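Local coordinates for protein GDP-mannose-dependent alpha-(1-6)-phosphatidylinositol monomannoside mannosyltransferase (Corynebacterium glutamicum, PDB 3OKP) that is a glycosyltransferase of the GT-B fold, a corynebacterial mannosyltransferase modelled here with guanosine-5'-diphosphate-alpha-D-mannose bound, at residues A[170-180]-A[294-303]; A[184-192]-A[267-275]. All coordinates share one frame; numbering follows the deposited sequence.

Interaction 1 (A[170-180]-A[294-303]). With GDD (guanosine-5'-diphosphate-alpha-D-mannose), chain B.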
loop_
_atom_site.group_PDB
_atom_site.type_symbol
_atom_site.label_atom_id
_atom_site.label_comp_id
_atom_site.label_asym_id
_atom_site.label_seq_id
_atom_site.Cartn_x
_atom_site.Cartn_y
_atom_site.Cartn_z
ATOM N N SER A 170 2.439 3.106 3.946
ATOM C CA SER A 170 3.589 2.432 3.359
ATOM C C SER A 170 4.437 3.421 2.562
ATOM O O SER A 170 3.920 4.391 1.995
ATOM C CB SER A 170 3.127 1.297 2.443
ATOM O OG SER A 170 4.231 0.660 1.822
ATOM N N GLY A 171 5.742 3.180 2.538
ATOM C CA GLY A 171 6.627 3.893 1.632
ATOM C C GLY A 171 6.761 3.133 0.326
ATOM O O GLY A 171 6.148 2.080 0.143
ATOM N N VAL A 172 7.556 3.678 -0.590
ATOM C CA VAL A 172 7.907 2.984 -1.826
ATOM C C VAL A 172 9.435 2.918 -1.945
ATOM O O VAL A 172 10.128 3.865 -1.571
ATOM C CB VAL A 172 7.233 3.644 -3.077
ATOM C CG1 VAL A 172 7.663 5.109 -3.255
ATOM C CG2 VAL A 172 7.500 2.834 -4.338
ATOM N N ASP A 173 9.952 1.786 -2.423
ATOM C CA ASP A 173 11.392 1.616 -2.631
ATOM C C ASP A 173 11.831 2.355 -3.898
ATOM O O ASP A 173 11.619 1.877 -5.018
ATOM C CB ASP A 173 11.764 0.127 -2.708
ATOM C CG ASP A 173 13.274 -0.115 -2.697
ATOM O OD1 ASP A 173 14.059 0.795 -3.046
ATOM O OD2 ASP A 173 13.680 -1.239 -2.333
ATOM N N VAL A 174 12.454 3.515 -3.704
ATOM C CA VAL A 174 12.872 4.379 -4.816
ATOM C C VAL A 174 14.127 3.890 -5.563
ATOM O O VAL A 174 14.499 4.460 -6.591
ATOM C CB VAL A 174 13.041 5.863 -4.371
ATOM C CG1 VAL A 174 11.696 6.453 -3.955
ATOM C CG2 VAL A 174 14.070 5.996 -3.250
ATOM N N LYS A 175 14.770 2.845 -5.045
ATOM C CA LYS A 175 15.899 2.217 -5.739
ATOM C C LYS A 175 15.458 1.067 -6.646
ATOM O O LYS A 175 16.075 0.822 -7.687
ATOM C CB LYS A 175 16.963 1.742 -4.746
ATOM C CG LYS A 175 17.889 2.851 -4.265
ATOM N N ARG A 176 14.401 0.365 -6.245
ATOM C CA ARG A 176 13.826 -0.715 -7.054
ATOM C C ARG A 176 12.841 -0.155 -8.081
ATOM O O ARG A 176 12.864 -0.546 -9.250
ATOM C CB ARG A 176 13.130 -1.754 -6.168
ATOM N N PHE A 177 11.972 0.746 -7.627
ATOM C CA PHE A 177 11.082 1.481 -8.517
ATOM C C PHE A 177 11.777 2.781 -8.899
ATOM O O PHE A 177 11.807 3.745 -8.129
ATOM C CB PHE A 177 9.722 1.739 -7.859
ATOM C CG PHE A 177 8.919 0.492 -7.618
ATOM C CD1 PHE A 177 8.061 0.002 -8.600
ATOM C CD2 PHE A 177 9.014 -0.192 -6.408
ATOM C CE1 PHE A 177 7.314 -1.152 -8.385
ATOM C CE2 PHE A 177 8.274 -1.349 -6.181
ATOM C CZ PHE A 177 7.422 -1.833 -7.174
ATOM N N THR A 178 12.360 2.776 -10.092
ATOM C CA THR A 178 13.219 3.859 -10.547
ATOM C C THR A 178 12.993 4.084 -12.052
ATOM O O THR A 178 12.635 3.140 -12.768
ATOM C CB THR A 178 14.711 3.550 -10.195
ATOM O OG1 THR A 178 15.490 4.749 -10.237
ATOM C CG2 THR A 178 15.311 2.492 -11.127
ATOM N N PRO A 179 13.154 5.335 -12.532
ATOM C CA PRO A 179 12.980 5.576 -13.970
ATOM C C PRO A 179 13.911 4.713 -14.819
ATOM O O PRO A 179 15.057 4.462 -14.431
ATOM C CB PRO A 179 13.328 7.060 -14.120
ATOM C CG PRO A 179 13.024 7.644 -12.776
ATOM C CD PRO A 179 13.460 6.583 -11.811
ATOM N N ALA A 180 13.403 4.245 -15.956
ATOM C CA ALA A 180 14.177 3.386 -16.843
ATOM C C ALA A 180 15.176 4.198 -17.647
ATOM O O ALA A 180 14.882 5.315 -18.072
ATOM C CB ALA A 180 13.256 2.612 -17.778
ATOM N N ILE A 294 -0.776 2.024 -3.425
ATOM C CA ILE A 294 0.678 2.013 -3.568
ATOM C C ILE A 294 1.120 1.990 -5.041
ATOM O O ILE A 294 2.191 2.497 -5.371
ATOM C CB ILE A 294 1.343 0.871 -2.728
ATOM C CG1 ILE A 294 2.856 1.074 -2.600
ATOM C CG2 ILE A 294 1.034 -0.495 -3.294
ATOM C CD1 ILE A 294 3.247 1.987 -1.459
ATOM N N VAL A 295 0.281 1.430 -5.916
ATOM C CA VAL A 295 0.582 1.383 -7.354
ATOM C C VAL A 295 0.831 2.770 -7.963
ATOM O O VAL A 295 1.643 2.904 -8.879
ATOM C CB VAL A 295 -0.494 0.611 -8.181
ATOM C CG1 VAL A 295 -0.500 -0.873 -7.819
ATOM C CG2 VAL A 295 -1.889 1.223 -8.012
ATOM N N TYR A 296 0.139 3.788 -7.446
ATOM C CA TYR A 296 0.311 5.170 -7.905
ATOM C C TYR A 296 1.683 5.722 -7.521
ATOM O O TYR A 296 2.280 6.505 -8.265
ATOM C CB TYR A 296 -0.767 6.081 -7.316
ATOM C CG TYR A 296 -2.201 5.687 -7.611
ATOM C CD1 TYR A 296 -2.665 5.570 -8.922
ATOM C CD2 TYR A 296 -3.104 5.472 -6.572
ATOM C CE1 TYR A 296 -3.992 5.220 -9.188
ATOM C CE2 TYR A 296 -4.429 5.126 -6.828
ATOM C CZ TYR A 296 -4.866 5.005 -8.136
ATOM O OH TYR A 296 -6.177 4.666 -8.381
ATOM N N LEU A 297 2.162 5.316 -6.349
ATOM C CA LEU A 297 3.467 5.732 -5.842
ATOM C C LEU A 297 4.584 5.026 -6.593
ATOM O O LEU A 297 5.623 5.622 -6.875
ATOM C CB LEU A 297 3.569 5.450 -4.338
ATOM C CG LEU A 297 2.451 6.040 -3.473
ATOM C CD1 LEU A 297 2.544 5.511 -2.056
ATOM C CD2 LEU A 297 2.483 7.565 -3.489
ATOM N N GLU A 298 4.351 3.755 -6.917
ATOM C CA GLU A 298 5.275 2.952 -7.713
ATOM C C GLU A 298 5.471 3.541 -9.111
ATOM O O GLU A 298 6.593 3.589 -9.618
ATOM C CB GLU A 298 4.770 1.507 -7.807
ATOM C CG GLU A 298 4.878 0.729 -6.493
ATOM C CD GLU A 298 4.156 -0.610 -6.519
ATOM O OE1 GLU A 298 3.437 -0.908 -7.501
ATOM O OE2 GLU A 298 4.307 -1.369 -5.542
ATOM N N ALA A 299 4.373 3.994 -9.718
ATOM C CA ALA A 299 4.401 4.612 -11.042
ATOM C C ALA A 299 5.178 5.924 -11.019
ATOM O O ALA A 299 6.050 6.152 -11.860
ATOM C CB ALA A 299 2.986 4.845 -11.546
ATOM N N GLN A 300 4.862 6.774 -10.044
ATOM C CA GLN A 300 5.567 8.043 -9.856
ATOM C C GLN A 300 7.052 7.824 -9.593
ATOM O O GLN A 300 7.889 8.561 -10.109
ATOM C CB GLN A 300 4.927 8.852 -8.731
ATOM C CG GLN A 300 3.582 9.449 -9.104
ATOM C CD GLN A 300 2.899 10.113 -7.928
ATOM O OE1 GLN A 300 2.984 11.325 -7.758
ATOM N NE2 GLN A 300 2.223 9.317 -7.101
ATOM N N ALA A 301 7.367 6.795 -8.806
ATOM C CA ALA A 301 8.753 6.402 -8.547
ATOM C C ALA A 301 9.493 5.969 -9.819
ATOM O O ALA A 301 10.713 6.129 -9.915
ATOM C CB ALA A 301 8.804 5.304 -7.495
ATOM N N CYS A 302 8.751 5.427 -10.786
ATOM C CA CYS A 302 9.310 5.053 -12.092
ATOM C C CYS A 302 9.305 6.212 -13.103
ATOM O O CYS A 302 9.675 6.029 -14.270
ATOM C CB CYS A 302 8.571 3.837 -12.667
ATOM S SG CYS A 302 8.909 2.279 -11.801
ATOM N N GLY A 303 8.890 7.395 -12.651
ATOM C CA GLY A 303 8.861 8.592 -13.490
ATOM C C GLY A 303 7.791 8.561 -14.568
ATOM O O GLY A 303 8.000 9.069 -15.670
HETATM N N2 GDD B . 4.693 -8.881 -8.796
HETATM C C2 GDD B . 3.497 -8.335 -9.127
HETATM N N1 GDD B . 2.878 -8.712 -10.271
HETATM N N3 GDD B . 2.933 -7.414 -8.312
HETATM C C4 GDD B . 1.736 -6.854 -8.630
HETATM C C5 GDD B . 1.087 -7.231 -9.796
HETATM C C6 GDD B . 1.682 -8.178 -10.622
HETATM O O6 GDD B . 1.122 -8.538 -11.678
HETATM N N7 GDD B . -0.065 -6.532 -9.860
HETATM C C8 GDD B . -0.128 -5.744 -8.762
HETATM N N9 GDD B . 0.970 -5.946 -8.016
HETATM C "C1'" GDD B . 1.318 -5.287 -6.731
HETATM C "C2'" GDD B . 1.673 -3.826 -6.956
HETATM O "O2'" GDD B . 3.043 -3.665 -7.334
HETATM C "C3'" GDD B . 1.359 -3.193 -5.616
HETATM O "O3'" GDD B . 2.521 -3.200 -4.778
HETATM C "C4'" GDD B . 0.277 -4.080 -5.007
HETATM O "O4'" GDD B . 0.237 -5.279 -5.793
HETATM C "C5'" GDD B . -1.092 -3.402 -5.029
HETATM O "O5'" GDD B . -1.348 -2.725 -3.795
HETATM P PA GDD B . -2.279 -1.616 -3.700
HETATM O O1A GDD B . -2.149 -1.070 -2.582
HETATM O O2A GDD B . -2.035 -0.764 -4.589
HETATM O O3A GDD B . -3.650 -2.066 -3.861
HETATM P PB GDD B . -4.266 -3.141 -3.101
HETATM O O2B GDD B . -3.862 -3.149 -1.918
HETATM O O3B GDD B . -5.506 -2.984 -3.109
HETATM O O1B GDD B . -3.972 -4.410 -3.721
HETATM O O HOH W 1 10.573 5.324 -16.618
#

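Interaction 2 (A[184-192]-A[267-275])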
loop_
_atom_site.group_PDB
_atom_site.type_symbol
_atom_site.label_atom_id
_atom_site.label_comp_id
_atom_site.label_asym_id
_atom_site.label_seq_id
_atom_site.Cartn_x
_atom_site.Cartn_y
_atom_site.Cartn_z
ATOM N N ASP A 184 17.022 0.361 -21.432
ATOM C CA ASP A 184 16.120 -0.604 -20.815
ATOM C C ASP A 184 14.675 -0.421 -21.273
ATOM O O ASP A 184 13.977 -1.404 -21.532
ATOM C CB ASP A 184 16.230 -0.550 -19.286
ATOM C CG ASP A 184 17.564 -1.083 -18.778
ATOM O OD1 ASP A 184 18.303 -1.712 -19.564
ATOM O OD2 ASP A 184 17.876 -0.878 -17.587
ATOM N N LYS A 185 14.248 0.836 -21.384
ATOM C CA LYS A 185 12.905 1.178 -21.858
ATOM C C LYS A 185 12.680 0.709 -23.300
ATOM O O LYS A 185 11.629 0.147 -23.620
ATOM C CB LYS A 185 12.664 2.689 -21.735
ATOM C CG LYS A 185 11.303 3.162 -22.241
ATOM C CD LYS A 185 11.107 4.646 -21.989
ATOM C CE LYS A 185 9.745 5.123 -22.486
ATOM N NZ LYS A 185 9.503 6.538 -22.093
ATOM N N SER A 186 13.667 0.946 -24.162
ATOM C CA SER A 186 13.583 0.522 -25.557
ATOM C C SER A 186 13.531 -1.006 -25.679
ATOM O O SER A 186 12.725 -1.538 -26.441
ATOM C CB SER A 186 14.743 1.097 -26.376
ATOM O OG SER A 186 14.511 0.931 -27.764
ATOM N N ALA A 187 14.371 -1.696 -24.907
ATOM C CA ALA A 187 14.421 -3.163 -24.912
ATOM C C ALA A 187 13.149 -3.809 -24.361
ATOM O O ALA A 187 12.682 -4.813 -24.902
ATOM C CB ALA A 187 15.656 -3.670 -24.160
ATOM N N THR A 188 12.594 -3.231 -23.292
ATOM C CA THR A 188 11.350 -3.724 -22.691
ATOM C C THR A 188 10.202 -3.695 -23.705
ATOM O O THR A 188 9.462 -4.670 -23.843
ATOM C CB THR A 188 10.978 -2.922 -21.412
ATOM O OG1 THR A 188 12.018 -3.068 -20.438
ATOM C CG2 THR A 188 9.663 -3.406 -20.809
ATOM N N ARG A 189 10.078 -2.578 -24.421
ATOM C CA ARG A 189 9.042 -2.417 -25.441
ATOM C C ARG A 189 9.172 -3.453 -26.557
ATOM O O ARG A 189 8.174 -4.040 -26.983
ATOM C CB ARG A 189 9.056 -0.992 -25.998
ATOM C CG ARG A 189 8.340 -0.001 -25.102
ATOM C CD ARG A 189 8.829 1.426 -25.294
ATOM N NE ARG A 189 7.970 2.362 -24.570
ATOM C CZ ARG A 189 6.919 2.984 -25.099
ATOM N NH1 ARG A 189 6.596 2.796 -26.375
ATOM N NH2 ARG A 189 6.195 3.805 -24.351
ATOM N N LYS A 190 10.405 -3.690 -27.007
ATOM C CA LYS A 190 10.677 -4.704 -28.027
ATOM C C LYS A 190 10.354 -6.118 -27.539
ATOM O O LYS A 190 9.866 -6.945 -28.312
ATOM C CB LYS A 190 12.125 -4.615 -28.514
ATOM C CG LYS A 190 12.403 -3.411 -29.410
ATOM C CD LYS A 190 13.802 -3.467 -30.006
ATOM C CE LYS A 190 14.111 -2.211 -30.812
ATOM N NZ LYS A 190 14.221 -1.002 -29.949
ATOM N N LYS A 191 10.624 -6.383 -26.260
ATOM C CA LYS A 191 10.254 -7.649 -25.618
ATOM C C LYS A 191 8.741 -7.878 -25.681
ATOM O O LYS A 191 8.284 -9.007 -25.884
ATOM C CB LYS A 191 10.749 -7.680 -24.164
ATOM C CG LYS A 191 10.496 -8.999 -23.432
ATOM C CD LYS A 191 11.020 -8.956 -21.995
ATOM C CE LYS A 191 10.916 -10.319 -21.322
ATOM N NZ LYS A 191 9.508 -10.687 -20.996
ATOM N N LEU A 192 7.979 -6.796 -25.523
ATOM C CA LEU A 192 6.516 -6.836 -25.565
ATOM C C LEU A 192 5.965 -6.838 -26.995
ATOM O O LEU A 192 4.752 -6.954 -27.201
ATOM C CB LEU A 192 5.930 -5.653 -24.780
ATOM C CG LEU A 192 6.134 -5.618 -23.259
ATOM C CD1 LEU A 192 6.098 -4.191 -22.738
ATOM C CD2 LEU A 192 5.109 -6.482 -22.536
ATOM N N ILE A 267 8.030 -4.163 -13.001
ATOM C CA ILE A 267 8.714 -2.871 -12.873
ATOM C C ILE A 267 9.202 -2.349 -14.231
ATOM O O ILE A 267 8.966 -1.185 -14.573
ATOM C CB ILE A 267 9.885 -2.932 -11.840
ATOM C CG1 ILE A 267 9.339 -3.213 -10.434
ATOM C CG2 ILE A 267 10.707 -1.632 -11.854
ATOM C CD1 ILE A 267 10.403 -3.466 -9.369
ATOM N N ASN A 268 9.868 -3.214 -14.998
ATOM C CA ASN A 268 10.378 -2.859 -16.326
ATOM C C ASN A 268 9.264 -2.396 -17.267
ATOM O O ASN A 268 9.414 -1.401 -17.979
ATOM C CB ASN A 268 11.136 -4.038 -16.950
ATOM C CG ASN A 268 12.434 -4.362 -16.219
ATOM O OD1 ASN A 268 12.978 -3.537 -15.482
ATOM N ND2 ASN A 268 12.944 -5.569 -16.435
ATOM N N THR A 269 8.152 -3.127 -17.246
ATOM C CA THR A 269 6.961 -2.800 -18.027
ATOM C C THR A 269 6.361 -1.460 -17.583
ATOM O O THR A 269 6.031 -0.612 -18.418
ATOM C CB THR A 269 5.917 -3.934 -17.919
ATOM O OG1 THR A 269 6.512 -5.167 -18.347
ATOM C CG2 THR A 269 4.684 -3.645 -18.774
ATOM N N LEU A 270 6.237 -1.276 -16.269
ATOM C CA LEU A 270 5.737 -0.026 -15.702
ATOM C C LEU A 270 6.590 1.166 -16.151
ATOM O O LEU A 270 6.064 2.149 -16.674
ATOM C CB LEU A 270 5.677 -0.116 -14.168
ATOM C CG LEU A 270 5.301 1.113 -13.326
ATOM C CD1 LEU A 270 3.976 1.730 -13.760
ATOM C CD2 LEU A 270 5.255 0.750 -11.847
ATOM N N ALA A 271 7.906 1.051 -15.973
ATOM C CA ALA A 271 8.840 2.134 -16.291
ATOM C C ALA A 271 8.895 2.482 -17.784
ATOM O O ALA A 271 9.270 3.599 -18.151
ATOM C CB ALA A 271 10.233 1.793 -15.767
ATOM N N ALA A 272 8.512 1.531 -18.633
ATOM C CA ALA A 272 8.534 1.722 -20.085
ATOM C C ALA A 272 7.240 2.339 -20.637
ATOM O O ALA A 272 7.186 2.743 -21.802
ATOM C CB ALA A 272 8.843 0.402 -20.789
ATOM N N ALA A 273 6.210 2.415 -19.797
ATOM C CA ALA A 273 4.909 2.961 -20.198
ATOM C C ALA A 273 4.923 4.483 -20.335
ATOM O O ALA A 273 5.723 5.173 -19.697
ATOM C CB ALA A 273 3.827 2.532 -19.211
ATOM N N ASP A 274 4.026 4.995 -21.170
ATOM C CA ASP A 274 3.838 6.434 -21.322
ATOM C C ASP A 274 2.943 6.995 -20.213
ATOM O O ASP A 274 3.171 8.101 -19.720
ATOM C CB ASP A 274 3.252 6.749 -22.701
ATOM C CG ASP A 274 4.202 6.390 -23.835
ATOM O OD1 ASP A 274 5.282 7.013 -23.928
ATOM O OD2 ASP A 274 3.870 5.484 -24.633
ATOM N N ILE A 275 1.926 6.226 -19.832
ATOM C CA ILE A 275 0.979 6.623 -18.789
ATOM C C ILE A 275 0.667 5.422 -17.899
ATOM O O ILE A 275 0.520 4.304 -18.395
ATOM C CB ILE A 275 -0.362 7.154 -19.394
ATOM C CG1 ILE A 275 -0.118 8.305 -20.379
ATOM C CG2 ILE A 275 -1.338 7.589 -18.290
ATOM C CD1 ILE A 275 -1.334 8.653 -21.234
HETATM O O HOH W 2 8.227 5.741 -19.393
HETATM O O HOH W 3 11.896 -0.860 -18.761
#

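Interaction 1 (A[170-180]-A[294-303])
F177 lays its ring against the side chain of E298, whose carboxylate accepts from the ribose of GDD. CG of E298 sits over one face of the ring, 3.7 Å from its centroid, in a CH-pi contact, and the carboxylate continues almost parallel to the ring, the two planes 9° apart. With the chain extended beyond CG (chi2 170°), the carboxylate reaches the ribose: GDD O2' donates to E298 OE1 (2.8 Å) and O3' to OE2 (2.7 Å). The backbone N atoms of I294 and V295 send weak bonds to the alpha-phosphate of GDD. C302 SG lies at the edge of the same F177 ring, a cysteine sulfur-aromatic contact, while F177 CB meets A301 CB. Further along, V172 CG2 packs on E298 CG at 4.0 Å, and I294 CD1 approaches G171 O. At the helix end, P179 CA makes a CA-H...O contact with C302 O, which a water also joins to A180 N; G303 closes the helix in a Schellman motif. R356 bonds to A301 O and V174 O, bridging helix and loop from outside. One carboxylate thus takes both ribose hydroxyls while an aromatic face probably limits its swing, so the 170-180 loop contributes a second-shell wall to the GDD site.

Interaction 2 (A[184-192]-A[267-275])
R189 clasps A272 O side-on with two nitrogens, NE and NH2 each donating at 2.9 Å, where helix 182-191 crosses helix 263-272 in the C-terminal Rossmann-like domain of this GT-B fold. NH2 also forms a salt bridge with D274 OD2 (2.9 Å), which lies in the guanidinium plane but is met from above the carboxylate, the two planes being 66° apart. The carbonyl concerned belongs to the last turn of helix 263-272, so the cation probably complements the negative end of that helix dipole. R189 NH1, the remaining nitrogen, bonds to T195 O and T198 O, and D274 OD2 also accepts from V200 N, tying the pair to strand 200-204 and to the residues just before it. Around this polar centre the short helical segments pass 8.9 Å apart at a crossing angle of -108°. K185 runs fully extended alongside A272, and a water links its NZ to A271 O and A273 O. A272 CB meets T188 CG2 at 3.9 Å, and L192 CD1 reaches T269 CG2. T188 CG2, turned anti to the backbone N, comes within 3.5 Å of N268 O; T188 OG1 instead donates to D184 O and accepts from a water that also donates to N268 O.

Overall arrangement
Helix 263-272, a partner in interaction 2, also packs against interaction 1; the centres of the two contacts lie 15 Å apart. Along the chain the order is 170-180, 184-192, 267-275, 294-303, so interaction 1 encloses interaction 2. The loop of interaction 1 follows strand 164-167, the last of the seven-stranded parallel sheet, and leads into helix 182-191 ahead of the six-stranded sheet; it therefore belongs to the connection between the two GT-B domains. Direct packing joins the contacts: F177 CE1 lies 3.5 Å from I267 CG1, and A180 CB lies 3.7 Å from A271 CB. Contacts therefore pass from helix 182-191 through helix 263-272 to helix 294-301 at the GDD pocket.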